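Local coordinates for putative DNA ligase-like protein Rv0938/MT0965 (Mycobacterium tuberculosis, PDB 2IRU) that probably repairs DNA double-strand breaks together with Ku by non-homologous end joining, this piece being the manganese-dependent primase-like polymerase domain, at residues 54-59 / 64-69; 20-25 / 109-114; 154-159 / 180-185; 160-165 / 203-208; 48-53 / 133-138. All blocks are in the same frame, centred on the assembly; numbering follows the deposited sequence.

In the fold
All five contacts lie in the primase-polymerase part of LigD. Interaction 1 joins strands 53-56 and 66-68, and interaction 2 reaches strand 112-115 of the same antiparallel sheet; their centres are about 10 Å apart. Interactions 3 and 4 share a helix, 149-164, and their centres are about 9 Å apart. They lie on the opposite side of the chain's centre from the first two, about 27 to 36 Å away centre to centre. Interaction 5 lies nearer the middle and ties the loop before strand 53-56 to strand 129-143 of the mixed sheet. Along the chain, interaction 1 is nested inside 2 and 5, and 3 and 4 follow. Probable substrate-binding residues thus come from both sheets.

Interaction 1 (54-59 / 64-69)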
# COMPACT_ATOMS: atom_id res chain seq x y z
N ARG A 54 -8.83 5.76 3.50
CA ARG A 54 -8.96 6.44 2.18
C ARG A 54 -8.24 7.78 2.20
O ARG A 54 -8.24 8.43 3.24
CB ARG A 54 -10.46 6.69 1.83
CG ARG A 54 -11.27 5.42 1.47
CD ARG A 54 -11.65 4.61 2.69
NE ARG A 54 -12.72 5.32 3.40
CZ ARG A 54 -12.93 5.30 4.72
NH1 ARG A 54 -12.17 4.57 5.55
NH2 ARG A 54 -13.97 6.01 5.21
N LYS A 55 -7.67 8.19 1.08
CA LYS A 55 -7.37 9.61 0.93
C LYS A 55 -8.17 10.08 -0.29
O LYS A 55 -8.07 9.48 -1.39
CB LYS A 55 -5.87 9.91 0.85
CG LYS A 55 -5.65 11.44 1.06
CD LYS A 55 -4.19 11.82 1.30
CE LYS A 55 -4.09 13.36 1.39
NZ LYS A 55 -2.62 13.76 1.50
N ARG A 56 -9.00 11.12 -0.07
CA ARG A 56 -9.93 11.58 -1.07
C ARG A 56 -9.58 12.93 -1.61
O ARG A 56 -9.21 13.83 -0.85
CB ARG A 56 -11.39 11.64 -0.51
CG ARG A 56 -11.89 10.26 -0.13
CD ARG A 56 -13.25 10.24 0.59
NE ARG A 56 -14.32 10.80 -0.25
CZ ARG A 56 -15.52 11.16 0.21
NH1 ARG A 56 -15.82 11.04 1.52
NH2 ARG A 56 -16.42 11.64 -0.64
N TRP A 57 -9.73 13.07 -2.93
CA TRP A 57 -9.62 14.36 -3.61
C TRP A 57 -10.94 14.67 -4.38
O TRP A 57 -11.01 14.46 -5.59
CB TRP A 57 -8.46 14.30 -4.63
CG TRP A 57 -7.07 14.37 -4.05
CD1 TRP A 57 -6.26 15.49 -4.04
CD2 TRP A 57 -6.30 13.31 -3.45
NE1 TRP A 57 -5.04 15.19 -3.46
CE2 TRP A 57 -5.04 13.87 -3.09
CE3 TRP A 57 -6.54 11.96 -3.18
CZ2 TRP A 57 -4.03 13.12 -2.48
CZ3 TRP A 57 -5.55 11.20 -2.57
CH2 TRP A 57 -4.29 11.79 -2.21
N PRO A 58 -12.00 15.16 -3.68
CA PRO A 58 -13.35 15.35 -4.29
C PRO A 58 -13.30 16.16 -5.59
O PRO A 58 -14.08 15.87 -6.49
CB PRO A 58 -14.15 16.14 -3.23
CG PRO A 58 -13.51 15.75 -1.92
CD PRO A 58 -12.00 15.57 -2.26
N ASN A 59 -12.37 17.11 -5.72
CA ASN A 59 -12.30 17.86 -6.99
C ASN A 59 -10.92 17.70 -7.67
O ASN A 59 -10.53 18.54 -8.52
CB ASN A 59 -12.69 19.33 -6.84
CG ASN A 59 -14.19 19.54 -6.91
OD1 ASN A 59 -14.91 18.82 -7.64
ND2 ASN A 59 -14.69 20.49 -6.11
N PRO A 64 -8.11 20.71 -2.54
CA PRO A 64 -7.80 20.12 -1.22
C PRO A 64 -8.22 18.64 -1.08
O PRO A 64 -9.24 18.22 -1.65
CB PRO A 64 -8.53 21.04 -0.23
CG PRO A 64 -8.63 22.37 -0.99
CD PRO A 64 -8.89 21.96 -2.41
N ALA A 65 -7.44 17.87 -0.30
CA ALA A 65 -7.67 16.44 -0.04
C ALA A 65 -7.79 16.18 1.46
O ALA A 65 -7.41 17.05 2.29
CB ALA A 65 -6.56 15.56 -0.62
N PHE A 66 -8.32 15.01 1.80
CA PHE A 66 -8.37 14.61 3.20
C PHE A 66 -8.28 13.09 3.37
O PHE A 66 -8.78 12.34 2.52
CB PHE A 66 -9.68 15.12 3.85
CG PHE A 66 -10.95 14.64 3.20
CD1 PHE A 66 -11.57 15.41 2.19
CD2 PHE A 66 -11.56 13.44 3.61
CE1 PHE A 66 -12.76 14.98 1.58
CE2 PHE A 66 -12.77 13.02 3.01
CZ PHE A 66 -13.36 13.80 1.98
N PHE A 67 -7.59 12.65 4.43
CA PHE A 67 -7.70 11.26 4.87
C PHE A 67 -9.04 11.01 5.54
O PHE A 67 -9.60 11.89 6.23
CB PHE A 67 -6.62 10.90 5.88
CG PHE A 67 -5.30 10.54 5.28
CD1 PHE A 67 -5.14 9.31 4.61
CD2 PHE A 67 -4.20 11.37 5.46
CE1 PHE A 67 -3.88 8.96 4.06
CE2 PHE A 67 -2.95 11.04 4.93
CZ PHE A 67 -2.78 9.81 4.24
N GLU A 68 -9.54 9.79 5.42
CA GLU A 68 -10.77 9.40 6.10
C GLU A 68 -10.57 7.98 6.60
O GLU A 68 -10.04 7.15 5.85
CB GLU A 68 -11.98 9.49 5.14
CG GLU A 68 -13.30 9.49 5.89
CD GLU A 68 -14.51 9.71 5.00
OE1 GLU A 68 -14.34 9.79 3.74
OE2 GLU A 68 -15.65 9.78 5.58
N LYS A 69 -10.91 7.74 7.86
CA LYS A 69 -10.70 6.43 8.47
C LYS A 69 -12.05 5.83 8.85
O LYS A 69 -12.49 4.84 8.25
CB LYS A 69 -9.77 6.53 9.68
CG LYS A 69 -8.37 6.89 9.25
CD LYS A 69 -7.44 7.12 10.46
CE LYS A 69 -6.00 7.35 9.97
NZ LYS A 69 -5.42 6.10 9.34
O HOH W 1 -16.66 7.24 4.98
O HOH W 2 -14.42 7.31 2.28
O HOH W 3 -9.87 17.50 -4.32
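Lys55 and Phe67 face each other across an antiparallel beta hairpin made by strands 53-56 and 66-68. They are a non-hydrogen-bonded pair on one face of the sheet. Lys55 is extended, with CG anti to the backbone N (chi1 -166°). This lays CD over the centre of the Phe67 ring, a CH-pi contact 3.8 Å from the centroid. The same ring meets His114 edge-to-face; Lys55 and His114 are both probable substrate-binding residues.

The opposite face carries Arg54, Arg56, Phe66 and Glu68. Arg56 runs alongside Phe66, with CB over the ring face. Its guanidinium is nearly coplanar with the Glu68 carboxylate (14°). Arg56 NH1 makes a salt bridge to the syn side of Glu68 OE1 at 2.9 Å, and its NE is held by Gln108 O. A water bridges Arg54 NE and the same Glu68 OE1. Bends at chi2 (77°) and chi3 fold the Arg54 chain back toward segment 64-69, where its NH1 donates to Lys69 O at 2.7 Å, almost straight and close to the guanidinium plane. Both strands carry residues that probably contact target DNA. Near the turn, the Ala65 methyl lies over one face of Trp57, with Ala65 CB 3.4 Å from Trp57 CE2.

Interaction 2 (20-25 / 109-114); sequences VLYPAT and AALEVH
Leu21 and Tyr22 pack on Leu111 in a small, buried, apolar contact. It brings the N-terminal strand 20-22 against the segment that leads from helix 99-107 into strand 112-115. Leu111 does most of the work by using its two branches separately. Its CG stands anti to the carbonyl carbon (chi1 -56°), and the fork opens toward both partners. Leu111 CD2 meets Leu21 CD1 at 3.8 Å, the two side chains crossing at a slant. Leu111 CD1 touches the phenol end of Tyr22, 3.9 Å from CZ and 3.5 Å from OH. Tyr22 and Leu111 approach from opposite directions. Leu21 CD1 also comes within 4.4 Å of Ala109 CB, a looser touch.

The backbone around Leu111 is irregular. Helix 99-107 closes with a Schellman motif at Ala109, Ala110 centres an inverse gamma turn, and Leu111 and Glu112 together face Lys55 as a classic beta bulge. The bulge lies where the chain joins the sheet, beside probable substrate-binding residues. The Tyr22 hydroxyl is hydrogen-bonded to Arg247 O. Arg247 in turn forms a salt bridge with Glu112 OE2, and both Arg247 and His114 are likely to bind substrate. The other carboxylate oxygen, Glu112 OE1, takes a bond from His114 NE2 at 2.8 Å. It is met on the anti side, 30° out of the carboxylate plane, with the oxygen in the plane of the His114 ring.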
# COMPACT_ATOMS: atom_id res chain seq x y z
N VAL A 20 -12.67 15.73 -14.39
CA VAL A 20 -11.22 15.50 -14.40
C VAL A 20 -10.66 15.54 -12.98
O VAL A 20 -10.83 16.56 -12.26
CB VAL A 20 -10.47 16.51 -15.31
CG1 VAL A 20 -8.99 16.37 -15.13
CG2 VAL A 20 -10.85 16.27 -16.80
N LEU A 21 -9.99 14.45 -12.60
CA LEU A 21 -9.34 14.40 -11.28
C LEU A 21 -7.82 14.65 -11.32
O LEU A 21 -7.22 14.97 -10.29
CB LEU A 21 -9.66 13.10 -10.59
CG LEU A 21 -11.15 12.78 -10.32
CD1 LEU A 21 -11.25 11.45 -9.60
CD2 LEU A 21 -11.78 13.82 -9.46
N TYR A 22 -7.22 14.51 -12.51
CA TYR A 22 -5.80 14.84 -12.72
C TYR A 22 -5.67 15.86 -13.88
O TYR A 22 -5.57 15.46 -15.04
CB TYR A 22 -5.05 13.55 -13.11
CG TYR A 22 -4.94 12.52 -12.01
CD1 TYR A 22 -3.79 12.45 -11.22
CD2 TYR A 22 -6.00 11.60 -11.78
CE1 TYR A 22 -3.66 11.47 -10.20
CE2 TYR A 22 -5.88 10.60 -10.80
CZ TYR A 22 -4.73 10.57 -9.99
OH TYR A 22 -4.65 9.60 -9.03
N PRO A 23 -5.66 17.17 -13.57
CA PRO A 23 -5.65 18.17 -14.66
C PRO A 23 -4.46 18.04 -15.62
O PRO A 23 -4.58 18.38 -16.81
CB PRO A 23 -5.60 19.52 -13.93
CG PRO A 23 -6.21 19.27 -12.56
CD PRO A 23 -5.80 17.78 -12.23
N ALA A 24 -3.32 17.56 -15.12
CA ALA A 24 -2.09 17.48 -15.97
C ALA A 24 -2.27 16.52 -17.14
O ALA A 24 -1.64 16.69 -18.21
CB ALA A 24 -0.92 17.05 -15.14
N THR A 25 -3.11 15.50 -16.91
CA THR A 25 -3.25 14.39 -17.88
C THR A 25 -4.71 14.25 -18.39
O THR A 25 -4.92 13.54 -19.38
CB THR A 25 -2.81 13.06 -17.22
OG1 THR A 25 -3.55 12.88 -15.99
CG2 THR A 25 -1.29 13.03 -16.95
N ALA A 109 -13.94 9.30 -5.07
CA ALA A 109 -12.68 10.03 -5.40
C ALA A 109 -11.59 9.70 -4.35
O ALA A 109 -10.68 10.51 -4.06
CB ALA A 109 -12.92 11.56 -5.51
N ALA A 110 -11.70 8.51 -3.76
CA ALA A 110 -10.65 8.01 -2.84
C ALA A 110 -9.53 7.46 -3.75
O ALA A 110 -9.46 6.22 -4.01
CB ALA A 110 -11.20 6.93 -1.87
N LEU A 111 -8.71 8.37 -4.27
CA LEU A 111 -7.64 7.95 -5.21
C LEU A 111 -6.75 6.95 -4.52
O LEU A 111 -6.27 5.99 -5.14
CB LEU A 111 -6.81 9.17 -5.69
CG LEU A 111 -7.67 10.27 -6.33
CD1 LEU A 111 -6.74 11.41 -6.81
CD2 LEU A 111 -8.57 9.69 -7.49
N GLU A 112 -6.52 7.17 -3.23
CA GLU A 112 -5.59 6.32 -2.44
C GLU A 112 -6.31 5.41 -1.45
O GLU A 112 -7.22 5.86 -0.72
CB GLU A 112 -4.58 7.17 -1.71
CG GLU A 112 -3.66 7.91 -2.69
CD GLU A 112 -2.47 8.60 -2.05
OE1 GLU A 112 -2.41 8.66 -0.81
OE2 GLU A 112 -1.62 9.15 -2.80
N VAL A 113 -5.90 4.15 -1.47
CA VAL A 113 -6.29 3.17 -0.42
C VAL A 113 -5.02 2.80 0.37
O VAL A 113 -4.03 2.41 -0.24
CB VAL A 113 -6.93 1.92 -1.05
CG1 VAL A 113 -7.31 0.86 0.01
CG2 VAL A 113 -8.13 2.34 -1.89
N HIS A 114 -5.07 2.94 1.69
CA HIS A 114 -3.94 2.61 2.57
C HIS A 114 -4.38 1.52 3.53
O HIS A 114 -5.53 1.56 4.02
CB HIS A 114 -3.56 3.84 3.39
CG HIS A 114 -3.07 5.00 2.57
ND1 HIS A 114 -1.79 5.49 2.68
CD2 HIS A 114 -3.70 5.78 1.66
CE1 HIS A 114 -1.65 6.53 1.86
NE2 HIS A 114 -2.80 6.74 1.25

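Interaction 3 (154-159 / 180-185)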
# COMPACT_ATOMS: atom_id res chain seq x y z
N GLU A 154 20.36 -1.59 -5.12
CA GLU A 154 21.32 -2.36 -4.36
C GLU A 154 20.84 -2.50 -2.93
O GLU A 154 20.94 -3.59 -2.35
CB GLU A 154 22.72 -1.74 -4.39
CG GLU A 154 23.69 -2.46 -3.45
CD GLU A 154 25.11 -1.88 -3.44
OE1 GLU A 154 25.36 -0.85 -4.10
OE2 GLU A 154 25.96 -2.48 -2.75
N VAL A 155 20.34 -1.40 -2.35
CA VAL A 155 19.82 -1.45 -0.98
C VAL A 155 18.61 -2.41 -0.92
O VAL A 155 18.54 -3.24 -0.02
CB VAL A 155 19.51 -0.05 -0.39
CG1 VAL A 155 18.83 -0.16 1.00
CG2 VAL A 155 20.83 0.78 -0.29
N ALA A 156 17.69 -2.33 -1.89
CA ALA A 156 16.57 -3.29 -1.91
C ALA A 156 17.01 -4.75 -1.96
O ALA A 156 16.48 -5.60 -1.21
CB ALA A 156 15.58 -2.97 -3.04
N ARG A 157 17.98 -5.03 -2.84
CA ARG A 157 18.50 -6.39 -3.00
C ARG A 157 19.17 -6.86 -1.71
O ARG A 157 19.11 -8.03 -1.35
CB ARG A 157 19.44 -6.49 -4.22
CG ARG A 157 18.71 -6.40 -5.58
CD ARG A 157 19.66 -6.69 -6.75
NE ARG A 157 20.85 -5.86 -6.70
CZ ARG A 157 21.00 -4.69 -7.32
NH1 ARG A 157 20.02 -4.20 -8.08
NH2 ARG A 157 22.16 -4.03 -7.21
N ALA A 158 19.80 -5.91 -1.00
CA ALA A 158 20.40 -6.21 0.30
C ALA A 158 19.38 -6.56 1.38
O ALA A 158 19.61 -7.48 2.19
CB ALA A 158 21.32 -5.07 0.72
N VAL A 159 18.26 -5.83 1.41
CA VAL A 159 17.17 -6.18 2.30
C VAL A 159 16.67 -7.58 1.95
O VAL A 159 16.53 -8.44 2.83
CB VAL A 159 16.00 -5.16 2.20
CG1 VAL A 159 14.86 -5.60 3.11
CG2 VAL A 159 16.50 -3.76 2.55
N LEU A 180 10.31 3.15 -2.58
CA LEU A 180 10.20 1.79 -3.03
C LEU A 180 9.75 1.01 -1.79
O LEU A 180 10.42 1.12 -0.76
CB LEU A 180 11.59 1.30 -3.48
CG LEU A 180 11.75 -0.16 -3.85
CD1 LEU A 180 10.82 -0.51 -5.00
CD2 LEU A 180 13.20 -0.47 -4.22
N HIS A 181 8.62 0.29 -1.85
CA HIS A 181 8.20 -0.55 -0.74
C HIS A 181 8.58 -2.00 -1.02
O HIS A 181 8.55 -2.42 -2.18
CB HIS A 181 6.69 -0.50 -0.49
CG HIS A 181 6.21 0.81 0.05
ND1 HIS A 181 6.30 1.12 1.39
CD2 HIS A 181 5.60 1.85 -0.55
CE1 HIS A 181 5.79 2.33 1.58
NE2 HIS A 181 5.39 2.81 0.41
N LEU A 182 8.96 -2.73 0.03
CA LEU A 182 9.29 -4.15 -0.07
C LEU A 182 8.35 -4.87 0.89
O LEU A 182 8.25 -4.46 2.04
CB LEU A 182 10.74 -4.47 0.36
CG LEU A 182 11.86 -3.76 -0.42
CD1 LEU A 182 13.24 -4.27 0.04
CD2 LEU A 182 11.71 -4.03 -1.92
N TYR A 183 7.65 -5.90 0.41
CA TYR A 183 6.77 -6.71 1.25
C TYR A 183 7.32 -8.14 1.36
O TYR A 183 7.86 -8.68 0.40
CB TYR A 183 5.39 -6.81 0.62
CG TYR A 183 4.60 -5.51 0.63
CD1 TYR A 183 3.79 -5.18 1.73
CD2 TYR A 183 4.67 -4.61 -0.44
CE1 TYR A 183 3.06 -4.00 1.77
CE2 TYR A 183 3.92 -3.39 -0.42
CZ TYR A 183 3.10 -3.11 0.69
OH TYR A 183 2.38 -1.93 0.75
N THR A 184 7.16 -8.72 2.54
CA THR A 184 7.60 -10.08 2.79
C THR A 184 6.51 -10.83 3.58
O THR A 184 6.18 -10.44 4.71
CB THR A 184 8.91 -10.11 3.56
OG1 THR A 184 9.90 -9.35 2.83
CG2 THR A 184 9.32 -11.56 3.75
N PRO A 185 5.95 -11.90 3.01
CA PRO A 185 4.95 -12.61 3.82
C PRO A 185 5.63 -13.42 4.94
O PRO A 185 6.72 -13.99 4.75
CB PRO A 185 4.25 -13.52 2.81
CG PRO A 185 5.29 -13.77 1.75
CD PRO A 185 6.17 -12.54 1.70
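Leu182 meets Val159 and Ala156 because its CG stands anti to the carbonyl carbon (chi1 -59°) and CD1 continues the chain fully extended (chi2 -175°). That branch crosses from the strand to the helix. Leu180 takes a different route. Its CG is anti to the backbone N (chi1 173°), and CD2 is the methyl that reaches Ala156.

Leu182 CD1 fits against the branch point of Val159, 3.6 Å from CB and 3.7 Å from CG1. The same methyl lies 3.7 Å from Ala156 O and 4.1 Å from Ala156 CB. Leu180 CD2 touches Ala156 CB at 3.6 Å. The Ala156 methyl is therefore shared by the two leucines, and the CA atoms of Ala156 and Leu182 are 7.6 Å apart. No hydrogen bond joins the segments, and all four touching residues are buried.

His181 and Tyr183 point away from the helix; His181 touches Asp140, a probable manganese ligand. Segment 154-159 of helix 149-164 runs nearly parallel to strand segment 180-185, with axes 10.1 Å apart at their closest. Strand 180-186 lies between strands 129-143 and 171-174, antiparallel to both. The helix links those two strands in a beta-alpha-beta crossover, and Trp260 of helix 260-263 packs beside it on Ala156 and Leu182.

Interaction 4 (160-165 / 203-208)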
# COMPACT_ATOMS: atom_id res chain seq x y z
N ARG A 160 16.41 -7.79 0.65
CA ARG A 160 15.97 -9.09 0.14
C ARG A 160 16.91 -10.21 0.60
O ARG A 160 16.45 -11.28 0.98
CB ARG A 160 15.91 -9.09 -1.39
CG ARG A 160 15.43 -10.42 -1.97
CD ARG A 160 15.84 -10.60 -3.42
NE ARG A 160 17.29 -10.48 -3.59
CZ ARG A 160 17.89 -10.30 -4.76
NH1 ARG A 160 17.17 -10.25 -5.88
NH2 ARG A 160 19.21 -10.18 -4.82
N ASP A 161 18.21 -9.95 0.55
CA ASP A 161 19.19 -11.00 0.85
C ASP A 161 19.18 -11.35 2.34
O ASP A 161 19.24 -12.53 2.71
CB ASP A 161 20.56 -10.58 0.35
CG ASP A 161 20.67 -10.61 -1.18
OD1 ASP A 161 19.76 -11.14 -1.86
OD2 ASP A 161 21.69 -10.11 -1.70
N LEU A 162 19.07 -10.33 3.20
CA LEU A 162 18.96 -10.56 4.65
C LEU A 162 17.70 -11.36 4.99
O LEU A 162 17.72 -12.29 5.81
CB LEU A 162 18.97 -9.24 5.43
CG LEU A 162 20.21 -8.41 5.77
CD1 LEU A 162 20.63 -7.47 4.71
CD2 LEU A 162 19.93 -7.63 7.05
N LEU A 163 16.59 -11.01 4.35
CA LEU A 163 15.35 -11.74 4.59
C LEU A 163 15.45 -13.19 4.11
O LEU A 163 14.93 -14.10 4.76
CB LEU A 163 14.17 -10.99 3.95
CG LEU A 163 13.89 -9.63 4.61
CD1 LEU A 163 12.90 -8.81 3.76
CD2 LEU A 163 13.40 -9.75 6.06
N ALA A 164 16.16 -13.39 3.00
CA ALA A 164 16.32 -14.72 2.39
C ALA A 164 17.04 -15.68 3.32
O ALA A 164 16.80 -16.90 3.28
CB ALA A 164 17.07 -14.61 1.05
N ASP A 165 17.92 -15.12 4.15
CA ASP A 165 18.67 -15.88 5.15
C ASP A 165 17.76 -16.54 6.21
O ASP A 165 18.15 -17.57 6.81
CB ASP A 165 19.69 -14.97 5.81
CG ASP A 165 20.80 -14.53 4.86
OD1 ASP A 165 20.93 -15.14 3.77
OD2 ASP A 165 21.53 -13.56 5.18
N ALA A 203 16.72 -3.67 9.37
CA ALA A 203 17.19 -2.31 9.00
C ALA A 203 18.51 -1.94 9.68
O ALA A 203 19.45 -1.46 9.02
CB ALA A 203 16.14 -1.29 9.35
N GLN A 204 18.59 -2.16 10.99
CA GLN A 204 19.82 -1.86 11.72
C GLN A 204 20.98 -2.74 11.27
O GLN A 204 22.12 -2.28 11.19
CB GLN A 204 19.60 -1.97 13.24
CG GLN A 204 18.67 -0.87 13.72
CD GLN A 204 18.37 -0.95 15.20
OE1 GLN A 204 18.46 -2.01 15.82
NE2 GLN A 204 17.98 0.19 15.78
N ARG A 205 20.68 -3.99 10.93
CA ARG A 205 21.72 -4.90 10.41
C ARG A 205 22.26 -4.41 9.07
O ARG A 205 23.49 -4.44 8.83
CB ARG A 205 21.20 -6.33 10.30
CG ARG A 205 22.19 -7.41 9.81
CD ARG A 205 21.43 -8.76 9.61
NE ARG A 205 20.62 -9.17 10.76
CZ ARG A 205 19.47 -9.86 10.69
NH1 ARG A 205 18.96 -10.24 9.52
NH2 ARG A 205 18.81 -10.18 11.80
N LEU A 206 21.35 -3.94 8.22
CA LEU A 206 21.74 -3.39 6.93
C LEU A 206 22.57 -2.12 7.11
O LEU A 206 23.59 -1.94 6.45
CB LEU A 206 20.54 -3.15 6.01
CG LEU A 206 20.93 -2.82 4.56
CD1 LEU A 206 21.90 -3.84 3.94
CD2 LEU A 206 19.66 -2.71 3.73
N GLU A 207 22.13 -1.27 8.04
CA GLU A 207 22.85 -0.05 8.38
C GLU A 207 24.28 -0.34 8.87
O GLU A 207 25.23 0.35 8.48
CB GLU A 207 22.07 0.73 9.43
CG GLU A 207 22.77 1.97 9.99
CD GLU A 207 21.77 2.78 10.81
OE1 GLU A 207 21.18 2.21 11.75
OE2 GLU A 207 21.56 3.97 10.52
N GLN A 208 24.42 -1.38 9.68
CA GLN A 208 25.75 -1.83 10.13
C GLN A 208 26.64 -2.26 8.95
O GLN A 208 27.86 -1.98 8.92
CB GLN A 208 25.54 -2.99 11.10
CG GLN A 208 26.74 -3.55 11.75
CD GLN A 208 26.36 -4.58 12.81
OE1 GLN A 208 25.18 -4.72 13.16
NE2 GLN A 208 27.35 -5.31 13.31
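This is a helix-helix contact, made where Leu162, near the C-terminal end of helix 149-164, meets Arg205 and Leu206 of helix 192-209. Leu162 CD1 lies 3.9 Å from Leu206 CD1, methyl against methyl, and the two side chains approach obliquely. Leu162 and Arg205 slide past each other in opposite directions. Arg205 CG is anti to its backbone N (chi1 -179°), which sends the aliphatic chain along Leu162. The closeness of Leu162 CD2 to Arg205 CD in the model is doubtful. No hydrogen bond passes between the segments.

Helix 149-164 packs on the mixed sheet of the primase-polymerase domain. It follows strand 129-143, which bears probable manganese ligands, and helix 192-209 leads toward strand 214-215. Leu206 sits deeper than Leu162. It also packs on Val155, Ala158 and Val159 of the first helix and reaches Val214 in strand 214-215 of that sheet.

Within helix 149-164, Arg160 grips the Asp161 carboxylate side-on. Arg160 NE and NH2 both donate to Asp161 OD1, at 3.1 and 3.2 Å, and come from the same face of the carboxylate. Arg160 also makes a cation-pi contact with Trp260.

Interaction 5 (48-53 / 133-138)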
# COMPACT_ATOMS: atom_id res chain seq x y z
N ALA A 48 -7.78 -7.48 1.37
CA ALA A 48 -8.77 -8.32 2.11
C ALA A 48 -8.42 -8.38 3.60
O ALA A 48 -7.26 -8.55 4.00
CB ALA A 48 -8.79 -9.73 1.55
N GLY A 49 -9.46 -8.28 4.43
CA GLY A 49 -9.30 -8.44 5.87
C GLY A 49 -8.64 -7.25 6.56
O GLY A 49 -8.45 -7.29 7.78
N ARG A 50 -8.31 -6.20 5.80
CA ARG A 50 -7.58 -5.06 6.39
C ARG A 50 -8.47 -3.82 6.49
O ARG A 50 -9.28 -3.59 5.57
CB ARG A 50 -6.37 -4.72 5.52
CG ARG A 50 -5.46 -5.93 5.39
CD ARG A 50 -4.18 -5.66 4.55
NE ARG A 50 -3.66 -6.99 4.22
CZ ARG A 50 -2.83 -7.71 5.00
NH1 ARG A 50 -2.30 -7.19 6.12
NH2 ARG A 50 -2.50 -8.94 4.62
N PRO A 51 -8.30 -3.00 7.56
CA PRO A 51 -9.03 -1.72 7.61
C PRO A 51 -8.49 -0.81 6.51
O PRO A 51 -7.28 -0.60 6.43
CB PRO A 51 -8.67 -1.15 8.99
CG PRO A 51 -7.27 -1.79 9.35
CD PRO A 51 -7.35 -3.17 8.68
N ALA A 52 -9.40 -0.28 5.70
CA ALA A 52 -9.00 0.58 4.56
C ALA A 52 -9.10 2.05 4.92
O ALA A 52 -10.23 2.57 5.11
CB ALA A 52 -9.87 0.29 3.34
N THR A 53 -7.94 2.70 5.02
CA THR A 53 -7.87 4.18 5.10
C THR A 53 -7.96 4.76 3.69
O THR A 53 -7.26 4.29 2.81
CB THR A 53 -6.58 4.63 5.82
OG1 THR A 53 -6.68 4.24 7.19
CG2 THR A 53 -6.40 6.15 5.76
N PRO A 133 -2.73 -10.79 14.08
CA PRO A 133 -1.29 -10.67 13.86
C PRO A 133 -0.92 -10.02 12.52
O PRO A 133 -1.75 -9.93 11.58
CB PRO A 133 -0.82 -12.13 13.89
CG PRO A 133 -1.89 -12.86 14.60
CD PRO A 133 -3.14 -12.20 14.13
N ALA A 134 0.32 -9.55 12.44
CA ALA A 134 0.87 -9.15 11.17
C ALA A 134 0.97 -10.38 10.27
O ALA A 134 1.39 -11.46 10.72
CB ALA A 134 2.24 -8.48 11.36
N THR A 135 0.59 -10.23 8.99
CA THR A 135 0.69 -11.33 8.04
C THR A 135 1.92 -11.20 7.14
O THR A 135 2.34 -12.18 6.51
CB THR A 135 -0.55 -11.43 7.12
OG1 THR A 135 -0.58 -10.31 6.25
CG2 THR A 135 -1.88 -11.54 7.95
N ARG A 136 2.48 -10.00 7.09
CA ARG A 136 3.63 -9.68 6.21
C ARG A 136 4.37 -8.52 6.82
O ARG A 136 3.81 -7.79 7.65
CB ARG A 136 3.10 -9.29 4.81
CG ARG A 136 2.26 -8.01 4.77
CD ARG A 136 1.43 -7.92 3.49
NE ARG A 136 0.78 -6.61 3.43
CZ ARG A 136 -0.32 -6.31 2.73
NH1 ARG A 136 -0.97 -7.24 2.03
NH2 ARG A 136 -0.79 -5.06 2.77
N LEU A 137 5.65 -8.36 6.44
CA LEU A 137 6.40 -7.13 6.76
C LEU A 137 6.38 -6.15 5.58
O LEU A 137 6.33 -6.55 4.41
CB LEU A 137 7.88 -7.45 7.09
CG LEU A 137 8.25 -8.48 8.15
CD1 LEU A 137 9.79 -8.61 8.25
CD2 LEU A 137 7.65 -8.11 9.49
N VAL A 138 6.46 -4.87 5.89
CA VAL A 138 6.71 -3.89 4.85
C VAL A 138 7.90 -3.04 5.23
O VAL A 138 8.09 -2.68 6.42
CB VAL A 138 5.48 -2.98 4.56
CG1 VAL A 138 5.23 -2.06 5.73
CG2 VAL A 138 5.69 -2.17 3.28
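Arg50 and Arg136 form a stacked arginine pair that joins the loop after helix 29-47 to strand 129-143 of the mixed sheet, at the corner the strand turns. The guanidinium groups lie one over the other, with centres 3.6 Å apart and planes inclined by 22°. Arg136 NH1 sits over one face of Arg50, displaced toward the rim. Arg50 also works at its edge. Its NH2 donates to Thr135 OG1 at 2.9 Å, with the oxygen in the guanidinium plane and the bond almost straight (172°). The Thr135 hydroxyl lies between its backbone N and carbonyl carbon (chi1 68°), which turns it toward Arg50. The two side chains meet from opposite directions.

The next shell holds the stack in place. Asp291 makes salt bridges to Arg50 NH2 and Arg136 NH1, so one carboxylate probably offsets much of the mutual repulsion. Arg136 NE bonds to Gln117 OE1 and its NH1 to His46 O, while Arg50 NH1 bonds to Pro116 O. These bonds fix how both buried groups are turned. Between the two arginines there is no hydrogen bond: Arg136 NH1 lies 3.5 Å from both NE and NH2 of Arg50, and all three are donors.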